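Local coordinates for baculoviral IAP repeat-containing protein 2 (Homo sapiens, PDB 3M1D) that probably acts as an inhibitor of apoptosis recruited to signalling complexes by TRAF2, its first BIR domain being a compact zinc-binding fold, at residues V47-C52 with Q67-L72; S17-F22 with R31-A36; T21-V26 with F38-V43. All coordinates share one frame; numbering follows the deposited sequence.

Contact 1 (V47-C52 with Q67-L72). With ZN (zinc ion), chain C.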
loop_
_atom_site.group_PDB
_atom_site.type_symbol
_atom_site.label_atom_id
_atom_site.label_comp_id
_atom_site.label_asym_id
_atom_site.label_seq_id
_atom_site.Cartn_x
_atom_site.Cartn_y
_atom_site.Cartn_z
ATOM N N VAL A 47 3.850 1.353 5.616
ATOM C CA VAL A 47 3.339 0.237 4.858
ATOM C C VAL A 47 4.418 -0.223 3.872
ATOM O O VAL A 47 5.357 0.509 3.584
ATOM C CB VAL A 47 2.049 0.644 4.111
ATOM C CG1 VAL A 47 0.995 1.115 5.108
ATOM C CG2 VAL A 47 2.354 1.756 3.118
ATOM N N LYS A 48 4.272 -1.435 3.350
ATOM C CA LYS A 48 5.307 -2.040 2.535
ATOM C C LYS A 48 4.649 -2.764 1.361
ATOM O O LYS A 48 3.623 -3.414 1.531
ATOM C CB LYS A 48 6.115 -3.003 3.419
ATOM C CG LYS A 48 7.397 -3.576 2.827
ATOM C CD LYS A 48 8.205 -4.282 3.937
ATOM C CE LYS A 48 9.321 -5.159 3.389
ATOM N NZ LYS A 48 9.744 -6.199 4.386
ATOM N N CYS A 49 5.215 -2.634 0.161
ATOM C CA CYS A 49 4.667 -3.357 -0.986
ATOM C C CYS A 49 4.996 -4.836 -0.888
ATOM O O CYS A 49 6.145 -5.212 -0.638
ATOM C CB CYS A 49 5.198 -2.808 -2.309
ATOM S SG CYS A 49 4.566 -3.727 -3.740
ATOM N N PHE A 50 3.979 -5.671 -1.064
ATOM C CA PHE A 50 4.152 -7.114 -1.014
ATOM C C PHE A 50 5.030 -7.607 -2.164
ATOM O O PHE A 50 5.628 -8.680 -2.078
ATOM C CB PHE A 50 2.789 -7.830 -1.031
ATOM C CG PHE A 50 2.157 -7.930 -2.401
ATOM C CD1 PHE A 50 1.823 -9.167 -2.932
ATOM C CD2 PHE A 50 1.871 -6.791 -3.139
ATOM C CE1 PHE A 50 1.231 -9.272 -4.187
ATOM C CE2 PHE A 50 1.269 -6.882 -4.385
ATOM C CZ PHE A 50 0.961 -8.135 -4.914
ATOM N N CYS A 51 5.124 -6.818 -3.232
ATOM C CA CYS A 51 5.869 -7.239 -4.414
ATOM C C CYS A 51 7.321 -6.785 -4.418
ATOM O O CYS A 51 8.221 -7.585 -4.660
ATOM C CB CYS A 51 5.192 -6.751 -5.700
ATOM S SG CYS A 51 6.078 -7.233 -7.213
ATOM N N CYS A 52 7.551 -5.501 -4.162
ATOM C CA CYS A 52 8.899 -4.949 -4.282
ATOM C C CYS A 52 9.499 -4.497 -2.957
ATOM O O CYS A 52 10.674 -4.162 -2.902
ATOM C CB CYS A 52 8.921 -3.787 -5.273
ATOM S SG CYS A 52 8.041 -2.262 -4.686
ATOM N N GLN A 67 0.115 6.332 -7.091
ATOM C CA GLN A 67 1.042 7.297 -7.684
ATOM C C GLN A 67 2.391 7.300 -6.995
ATOM O O GLN A 67 3.425 7.344 -7.656
ATOM C CB GLN A 67 0.493 8.725 -7.624
ATOM C CG GLN A 67 -0.367 9.123 -8.798
ATOM C CD GLN A 67 -0.594 10.624 -8.856
ATOM O OE1 GLN A 67 0.056 11.394 -8.142
ATOM N NE2 GLN A 67 -1.507 11.047 -9.721
ATOM N N LYS A 68 2.388 7.314 -5.666
ATOM C CA LYS A 68 3.658 7.300 -4.950
ATOM C C LYS A 68 4.433 6.053 -5.361
ATOM O O LYS A 68 5.630 6.107 -5.610
ATOM C CB LYS A 68 3.453 7.314 -3.429
ATOM C CG LYS A 68 3.219 8.706 -2.854
ATOM C CD LYS A 68 3.485 8.729 -1.351
ATOM C CE LYS A 68 3.384 10.136 -0.769
ATOM N NZ LYS A 68 3.674 10.136 0.712
ATOM N N HIS A 69 3.716 4.943 -5.445
ATOM C CA HIS A 69 4.297 3.649 -5.781
ATOM C C HIS A 69 4.938 3.662 -7.175
ATOM O O HIS A 69 6.094 3.266 -7.337
ATOM C CB HIS A 69 3.194 2.597 -5.724
ATOM C CG HIS A 69 3.692 1.196 -5.582
ATOM N ND1 HIS A 69 2.891 0.169 -5.131
ATOM C CD2 HIS A 69 4.908 0.651 -5.821
ATOM C CE1 HIS A 69 3.591 -0.950 -5.101
ATOM N NE2 HIS A 69 4.818 -0.684 -5.510
ATOM N N LYS A 70 4.173 4.099 -8.174
ATOM C CA LYS A 70 4.639 4.212 -9.560
ATOM C C LYS A 70 5.858 5.108 -9.685
ATOM O O LYS A 70 6.766 4.815 -10.455
ATOM C CB LYS A 70 3.543 4.805 -10.461
ATOM C CG LYS A 70 2.567 3.810 -11.038
ATOM C CD LYS A 70 1.257 4.495 -11.444
ATOM C CE LYS A 70 1.477 5.671 -12.395
ATOM N NZ LYS A 70 0.202 6.126 -13.060
ATOM N N GLN A 71 5.839 6.223 -8.952
ATOM C CA GLN A 71 6.875 7.248 -9.018
ATOM C C GLN A 71 8.176 6.809 -8.374
ATOM O O GLN A 71 9.260 7.101 -8.880
ATOM C CB GLN A 71 6.411 8.531 -8.309
ATOM C CG GLN A 71 5.598 9.476 -9.176
ATOM C CD GLN A 71 4.814 10.509 -8.375
ATOM O OE1 GLN A 71 3.917 11.157 -8.915
ATOM N NE2 GLN A 71 5.143 10.667 -7.087
ATOM N N LEU A 72 8.068 6.135 -7.238
ATOM C CA LEU A 72 9.255 5.823 -6.458
ATOM C C LEU A 72 9.920 4.549 -6.919
ATOM O O LEU A 72 11.153 4.485 -6.990
ATOM C CB LEU A 72 8.926 5.737 -4.968
ATOM C CG LEU A 72 8.475 7.066 -4.365
ATOM C CD1 LEU A 72 7.675 6.820 -3.088
ATOM C CD2 LEU A 72 9.674 7.949 -4.089
HETATM ZN ZN ZN C . 5.854 -2.641 -5.380
#

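Contact 2 (S17-F22 with R31-A36)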
loop_
_atom_site.group_PDB
_atom_site.type_symbol
_atom_site.label_atom_id
_atom_site.label_comp_id
_atom_site.label_asym_id
_atom_site.label_seq_id
_atom_site.Cartn_x
_atom_site.Cartn_y
_atom_site.Cartn_z
ATOM N N SER A 17 -6.444 -7.298 5.615
ATOM C CA SER A 17 -6.476 -7.800 6.982
ATOM C C SER A 17 -5.365 -7.230 7.859
ATOM O O SER A 17 -5.530 -7.141 9.070
ATOM C CB SER A 17 -6.397 -9.328 7.012
ATOM O OG SER A 17 -5.047 -9.739 6.926
ATOM N N THR A 18 -4.230 -6.851 7.274
ATOM C CA THR A 18 -3.123 -6.373 8.100
ATOM C C THR A 18 -3.402 -4.985 8.683
ATOM O O THR A 18 -2.679 -4.516 9.559
ATOM C CB THR A 18 -1.749 -6.345 7.353
ATOM O OG1 THR A 18 -1.757 -5.326 6.347
ATOM C CG2 THR A 18 -1.409 -7.710 6.729
ATOM N N TYR A 19 -4.439 -4.322 8.188
ATOM C CA TYR A 19 -4.733 -2.970 8.645
ATOM C C TYR A 19 -5.617 -2.944 9.894
ATOM O O TYR A 19 -6.009 -1.877 10.359
ATOM C CB TYR A 19 -5.309 -2.122 7.503
ATOM C CG TYR A 19 -4.277 -1.836 6.422
ATOM C CD1 TYR A 19 -3.483 -0.689 6.474
ATOM C CD2 TYR A 19 -4.074 -2.731 5.369
ATOM C CE1 TYR A 19 -2.532 -0.431 5.494
ATOM C CE2 TYR A 19 -3.130 -2.478 4.386
ATOM C CZ TYR A 19 -2.361 -1.339 4.455
ATOM O OH TYR A 19 -1.411 -1.097 3.483
ATOM N N SER A 20 -5.889 -4.117 10.464
ATOM C CA SER A 20 -6.725 -4.195 11.664
ATOM C C SER A 20 -6.199 -3.300 12.800
ATOM O O SER A 20 -6.982 -2.741 13.575
ATOM C CB SER A 20 -6.893 -5.646 12.132
ATOM O OG SER A 20 -5.639 -6.242 12.441
ATOM N N THR A 21 -4.880 -3.149 12.870
ATOM C CA THR A 21 -4.237 -2.322 13.890
ATOM C C THR A 21 -3.779 -0.956 13.372
ATOM O O THR A 21 -3.135 -0.206 14.102
ATOM C CB THR A 21 -2.996 -3.030 14.482
ATOM O OG1 THR A 21 -2.178 -3.529 13.415
ATOM C CG2 THR A 21 -3.401 -4.197 15.400
ATOM N N PHE A 22 -4.086 -0.640 12.115
ATOM C CA PHE A 22 -3.683 0.643 11.530
ATOM C C PHE A 22 -4.189 1.781 12.426
ATOM O O PHE A 22 -5.318 1.727 12.908
ATOM C CB PHE A 22 -4.246 0.774 10.108
ATOM C CG PHE A 22 -3.470 1.723 9.213
ATOM C CD1 PHE A 22 -2.113 1.531 8.971
ATOM C CD2 PHE A 22 -4.106 2.789 8.588
ATOM C CE1 PHE A 22 -1.405 2.390 8.131
ATOM C CE2 PHE A 22 -3.401 3.653 7.752
ATOM C CZ PHE A 22 -2.053 3.450 7.523
ATOM N N ARG A 31 -8.122 0.535 2.320
ATOM C CA ARG A 31 -8.453 -0.166 1.090
ATOM C C ARG A 31 -7.581 0.320 -0.058
ATOM O O ARG A 31 -7.089 -0.482 -0.841
ATOM C CB ARG A 31 -9.928 0.000 0.733
ATOM C CG ARG A 31 -10.882 -0.486 1.812
ATOM C CD ARG A 31 -12.278 -0.714 1.242
ATOM N NE ARG A 31 -13.337 -0.418 2.205
ATOM C CZ ARG A 31 -13.872 0.788 2.386
ATOM N NH1 ARG A 31 -13.444 1.826 1.675
ATOM N NH2 ARG A 31 -14.837 0.959 3.284
ATOM N N SER A 32 -7.385 1.632 -0.154
ATOM C CA SER A 32 -6.555 2.172 -1.224
ATOM C C SER A 32 -5.104 1.726 -1.057
ATOM O O SER A 32 -4.437 1.385 -2.026
ATOM C CB SER A 32 -6.656 3.696 -1.299
ATOM O OG SER A 32 -5.978 4.316 -0.225
ATOM N N LEU A 33 -4.627 1.705 0.180
ATOM C CA LEU A 33 -3.282 1.236 0.442
ATOM C C LEU A 33 -3.120 -0.205 -0.019
ATOM O O LEU A 33 -2.193 -0.519 -0.775
ATOM C CB LEU A 33 -2.945 1.377 1.927
ATOM C CG LEU A 33 -2.736 2.840 2.312
ATOM C CD1 LEU A 33 -2.717 3.014 3.819
ATOM C CD2 LEU A 33 -1.432 3.370 1.678
ATOM N N ALA A 34 -4.042 -1.069 0.414
ATOM C CA ALA A 34 -3.987 -2.492 0.100
ATOM C C ALA A 34 -4.111 -2.747 -1.401
ATOM O O ALA A 34 -3.425 -3.619 -1.957
ATOM C CB ALA A 34 -5.076 -3.254 0.873
ATOM N N ARG A 35 -4.982 -1.985 -2.054
ATOM C CA ARG A 35 -5.142 -2.076 -3.500
ATOM C C ARG A 35 -3.866 -1.674 -4.227
ATOM O O ARG A 35 -3.575 -2.200 -5.298
ATOM C CB ARG A 35 -6.303 -1.196 -3.984
ATOM C CG ARG A 35 -7.664 -1.639 -3.485
ATOM C CD ARG A 35 -8.783 -0.723 -3.985
ATOM N NE ARG A 35 -10.043 -0.985 -3.292
ATOM C CZ ARG A 35 -11.132 -0.230 -3.405
ATOM N NH1 ARG A 35 -11.120 0.842 -4.187
ATOM N NH2 ARG A 35 -12.236 -0.547 -2.734
ATOM N N ALA A 36 -3.117 -0.733 -3.656
ATOM C CA ALA A 36 -1.861 -0.299 -4.273
ATOM C C ALA A 36 -0.703 -1.265 -3.989
ATOM O O ALA A 36 0.430 -1.008 -4.379
ATOM C CB ALA A 36 -1.502 1.121 -3.850
#

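Contact 3 (T21-V26 with F38-V43)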
loop_
_atom_site.group_PDB
_atom_site.type_symbol
_atom_site.label_atom_id
_atom_site.label_comp_id
_atom_site.label_asym_id
_atom_site.label_seq_id
_atom_site.Cartn_x
_atom_site.Cartn_y
_atom_site.Cartn_z
ATOM N N THR A 21 -4.880 -3.149 12.870
ATOM C CA THR A 21 -4.237 -2.322 13.890
ATOM C C THR A 21 -3.779 -0.956 13.372
ATOM O O THR A 21 -3.135 -0.206 14.102
ATOM C CB THR A 21 -2.996 -3.030 14.482
ATOM O OG1 THR A 21 -2.178 -3.529 13.415
ATOM C CG2 THR A 21 -3.401 -4.197 15.400
ATOM N N PHE A 22 -4.086 -0.640 12.115
ATOM C CA PHE A 22 -3.683 0.643 11.530
ATOM C C PHE A 22 -4.189 1.781 12.426
ATOM O O PHE A 22 -5.318 1.727 12.908
ATOM C CB PHE A 22 -4.246 0.774 10.108
ATOM C CG PHE A 22 -3.470 1.723 9.213
ATOM C CD1 PHE A 22 -2.113 1.531 8.971
ATOM C CD2 PHE A 22 -4.106 2.789 8.588
ATOM C CE1 PHE A 22 -1.405 2.390 8.131
ATOM C CE2 PHE A 22 -3.401 3.653 7.752
ATOM C CZ PHE A 22 -2.053 3.450 7.523
ATOM N N PRO A 23 -3.354 2.806 12.672
ATOM C CA PRO A 23 -3.786 3.902 13.557
ATOM C C PRO A 23 -4.965 4.687 12.988
ATOM O O PRO A 23 -5.071 4.885 11.780
ATOM C CB PRO A 23 -2.553 4.800 13.644
ATOM C CG PRO A 23 -1.410 3.940 13.213
ATOM C CD PRO A 23 -1.970 2.988 12.208
ATOM N N ALA A 24 -5.826 5.154 13.883
ATOM C CA ALA A 24 -7.093 5.801 13.529
ATOM C C ALA A 24 -7.010 7.050 12.654
ATOM O O ALA A 24 -7.836 7.242 11.759
ATOM C CB ALA A 24 -7.857 6.128 14.792
ATOM N N GLY A 25 -6.044 7.915 12.915
ATOM C CA GLY A 25 -6.059 9.220 12.272
ATOM C C GLY A 25 -5.378 9.357 10.917
ATOM O O GLY A 25 -5.247 10.469 10.407
ATOM N N VAL A 26 -4.948 8.250 10.318
ATOM C CA VAL A 26 -4.254 8.326 9.035
ATOM C C VAL A 26 -5.196 8.742 7.902
ATOM O O VAL A 26 -6.260 8.159 7.724
ATOM C CB VAL A 26 -3.530 7.013 8.706
ATOM C CG1 VAL A 26 -2.808 7.128 7.368
ATOM C CG2 VAL A 26 -2.547 6.678 9.830
ATOM N N PHE A 38 0.142 -2.422 -0.870
ATOM C CA PHE A 38 0.803 -2.211 0.415
ATOM C C PHE A 38 0.140 -2.948 1.565
ATOM O O PHE A 38 -1.072 -2.929 1.690
ATOM C CB PHE A 38 0.856 -0.714 0.737
ATOM C CG PHE A 38 1.727 0.079 -0.197
ATOM C CD1 PHE A 38 3.108 -0.027 -0.134
ATOM C CD2 PHE A 38 1.166 0.942 -1.125
ATOM C CE1 PHE A 38 3.923 0.705 -0.982
ATOM C CE2 PHE A 38 1.973 1.683 -1.978
ATOM C CZ PHE A 38 3.355 1.563 -1.909
ATOM N N TYR A 39 0.937 -3.584 2.417
ATOM C CA TYR A 39 0.409 -4.106 3.671
ATOM C C TYR A 39 1.002 -3.306 4.835
ATOM O O TYR A 39 1.991 -2.578 4.678
ATOM C CB TYR A 39 0.692 -5.609 3.828
ATOM C CG TYR A 39 2.167 -5.964 3.897
ATOM C CD1 TYR A 39 2.874 -5.860 5.092
ATOM C CD2 TYR A 39 2.846 -6.413 2.774
ATOM C CE1 TYR A 39 4.226 -6.182 5.164
ATOM C CE2 TYR A 39 4.199 -6.736 2.829
ATOM C CZ TYR A 39 4.880 -6.625 4.026
ATOM O OH TYR A 39 6.213 -6.940 4.088
ATOM N N TYR A 40 0.392 -3.438 6.002
ATOM C CA TYR A 40 0.767 -2.601 7.131
ATOM C C TYR A 40 1.862 -3.308 7.905
ATOM O O TYR A 40 1.718 -4.475 8.204
ATOM C CB TYR A 40 -0.444 -2.373 8.039
ATOM C CG TYR A 40 -0.124 -1.585 9.290
ATOM C CD1 TYR A 40 0.757 -0.507 9.254
ATOM C CD2 TYR A 40 -0.713 -1.910 10.498
ATOM C CE1 TYR A 40 1.054 0.211 10.397
ATOM C CE2 TYR A 40 -0.440 -1.194 11.638
ATOM C CZ TYR A 40 0.438 -0.140 11.588
ATOM O OH TYR A 40 0.696 0.560 12.731
ATOM N N THR A 41 2.941 -2.594 8.219
ATOM C CA THR A 41 4.080 -3.165 8.928
ATOM C C THR A 41 3.852 -3.326 10.425
ATOM O O THR A 41 4.577 -4.075 11.082
ATOM C CB THR A 41 5.330 -2.305 8.774
ATOM O OG1 THR A 41 5.107 -1.022 9.385
ATOM C CG2 THR A 41 5.701 -2.149 7.292
ATOM N N GLY A 42 2.860 -2.619 10.961
ATOM C CA GLY A 42 2.582 -2.656 12.389
ATOM C C GLY A 42 3.306 -1.536 13.110
ATOM O O GLY A 42 3.223 -1.411 14.330
ATOM N N VAL A 43 4.023 -0.718 12.346
ATOM C CA VAL A 43 4.755 0.411 12.900
ATOM C C VAL A 43 4.224 1.740 12.353
ATOM O O VAL A 43 4.171 1.945 11.138
ATOM C CB VAL A 43 6.272 0.295 12.603
ATOM C CG1 VAL A 43 7.003 1.590 12.953
ATOM C CG2 VAL A 43 6.874 -0.886 13.376
#

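Contact 1 (V47-C52 with Q67-L72)
His69 reaches out from helix 65-72 and presents the edge of its imidazole to the sulfurs of Cys49 and Cys52, with a zinc ion held between the three side chains. The ring carbon CG lies anti to the backbone N (chi1 -160°), which carries the imidazole away from the helix, and NE2 binds the metal at 2.2 Å. Both sulfurs lie near the ring plane. SG of Cys49 passes CE1 of His69 at 3.2 Å, whereas SG of Cys52 comes nearest NE2, at 3.7 Å. These are contacts between ligands of one metal, drawn together by the bonds from zinc to Cys49 SG (2.4 Å) and Cys52 SG (2.3 Å). The second ring nitrogen, ND1, is hydrogen-bonded to the carbonyl O of Ala36, so that the two bonds together fix the rotation of the ring.

The sulfur of Cys49 also accepts two backbone N-H groups from the turn that follows it: Cys51 N at 3.2 Å and Cys52 N at 3.5 Å, the latter nearly straight at 164°. Such bonds would be expected to draw off some of the negative charge of the thiolate. Cys76 supplies the fourth ligand. A Cys-X-X-Cys knuckle at a strand end, joined by a helical histidine and a later cysteine, is the three-cysteine, one-histidine zinc site of the BIR domain.

Contact 2 (S17-F22 with R31-A36)
Leu33 packs against two aromatic rings, those of Tyr19 and Phe22, which are themselves set edge to face. One face of the Phe22 ring takes CD1 of Tyr19, 3.5 Å above the plane and displaced toward the rim, while CG of Phe22 lies in plane at the edge of the Tyr19 ring. The turn of backbone beneath them is closed by a hydrogen bond from Phe22 N to Tyr19 O, which keeps the two ring-bearing residues close. They leave it differently: CG of Tyr19 lies anti to its carbonyl carbon (chi1 -68°), that of Phe22 anti to its backbone N (chi1 -156°), and both side chains extend to the helix.

The Leu33 side chain runs at about a right angle to each aromatic side chain, and its atoms come up to the rings obliquely. Its CB sits at the phenol end of Tyr19, 3.3 Å from OH and 3.8 Å from CZ. Further out, the CD1 methyl is shared by the two aromatics, touching Tyr19 CE1 at 3.8 Å and Phe22 CZ at 3.8 Å. On the same side of the tyrosine ring plane, but by CE2 where Leu33 CD1 is by CE1, the methyl CB of Ala34 lies 4.1 Å from CE2 of Tyr19. All four residues are buried, and the contact between the two segments is apolar packing. The phenol oxygen nevertheless has a polar partner, since OH of Tyr19 is hydrogen-bonded to the carbonyl O of Phe38.

The loop that follows helix 9-17 is thus laid against helix 30-35, with the tyrosine hydroxyl reaching on to strand 38-40. Beyond Leu33 come Pro65, from helix 65-72, and Trp59.

Contact 3 (T21-V26 with F38-V43)
Tyr40 meets Phe22 in a T-shaped (edge-to-face) aromatic pair, by which the first strand of the three-stranded BIR sheet is covered by the loop between helices 9-17 and 30-35. The ring centroids are 5.0 Å apart and the planes stand at 88°. From the strand, CB of Tyr40 points toward the loop, and CG lies anti to the backbone N (chi1 176°), an arrangement that sends the ring out over residues 21-23.

Starting at the root of the ring, CG of Tyr40 lies 3.7 Å from Phe22 CD1. The next atom on one side, CD1 of Tyr40, makes the tightest contact with Phe22, 3.5 Å from its CD1, and CE1 beyond it continues along the same Phe22 edge. CD1 of Phe22 lies over the centre of one face of the tyrosine. Along the opposite edge, CD2 and CE2 meet the hydroxyl of Thr21, whose OG1 lies in the ring plane, 3.4 Å from CE2 of Tyr40. At the far end, the proline ring comes in obliquely at the phenol: Pro23 CD is 4.0 Å from CZ of Tyr40 and 3.6 Å from its OH. That hydroxyl also makes a hydrogen bond to the carbonyl O of Asn44. Pro23 begins a type I beta turn that ends at Val26.

The chain after Tyr40 turns back over its own ring. Thr41 OG1 accepts from Val43 N to form an ST turn, and within that turn the backbone N of Gly42 sits 3.2 Å above the centre of the Tyr40 face opposite Phe22.

Contacts 2 and 3 start from the same loop and share Thr21 and Phe22, the latter wedged between helix 30-35 and strand 38-40; their centres are about 7 Å apart. A hydrogen bond between Thr18 OG1 and Tyr40 N, 2.9 Å, also joins them. Contact 1 lies across the chain's centre, its centre about 13 Å from that of contact 2 and about 15 Å from that of contact 3. Neighbouring strands link it to contact 3 by the hydrogen bond from Tyr39 N to Lys48 O, 2.8 Å. Toward contact 2, His69 ND1 is hydrogen-bonded to Ala36 O at 2.8 Å. The side chain of Tyr19 is about 12 Å from the zinc, well outside the metal's first shell.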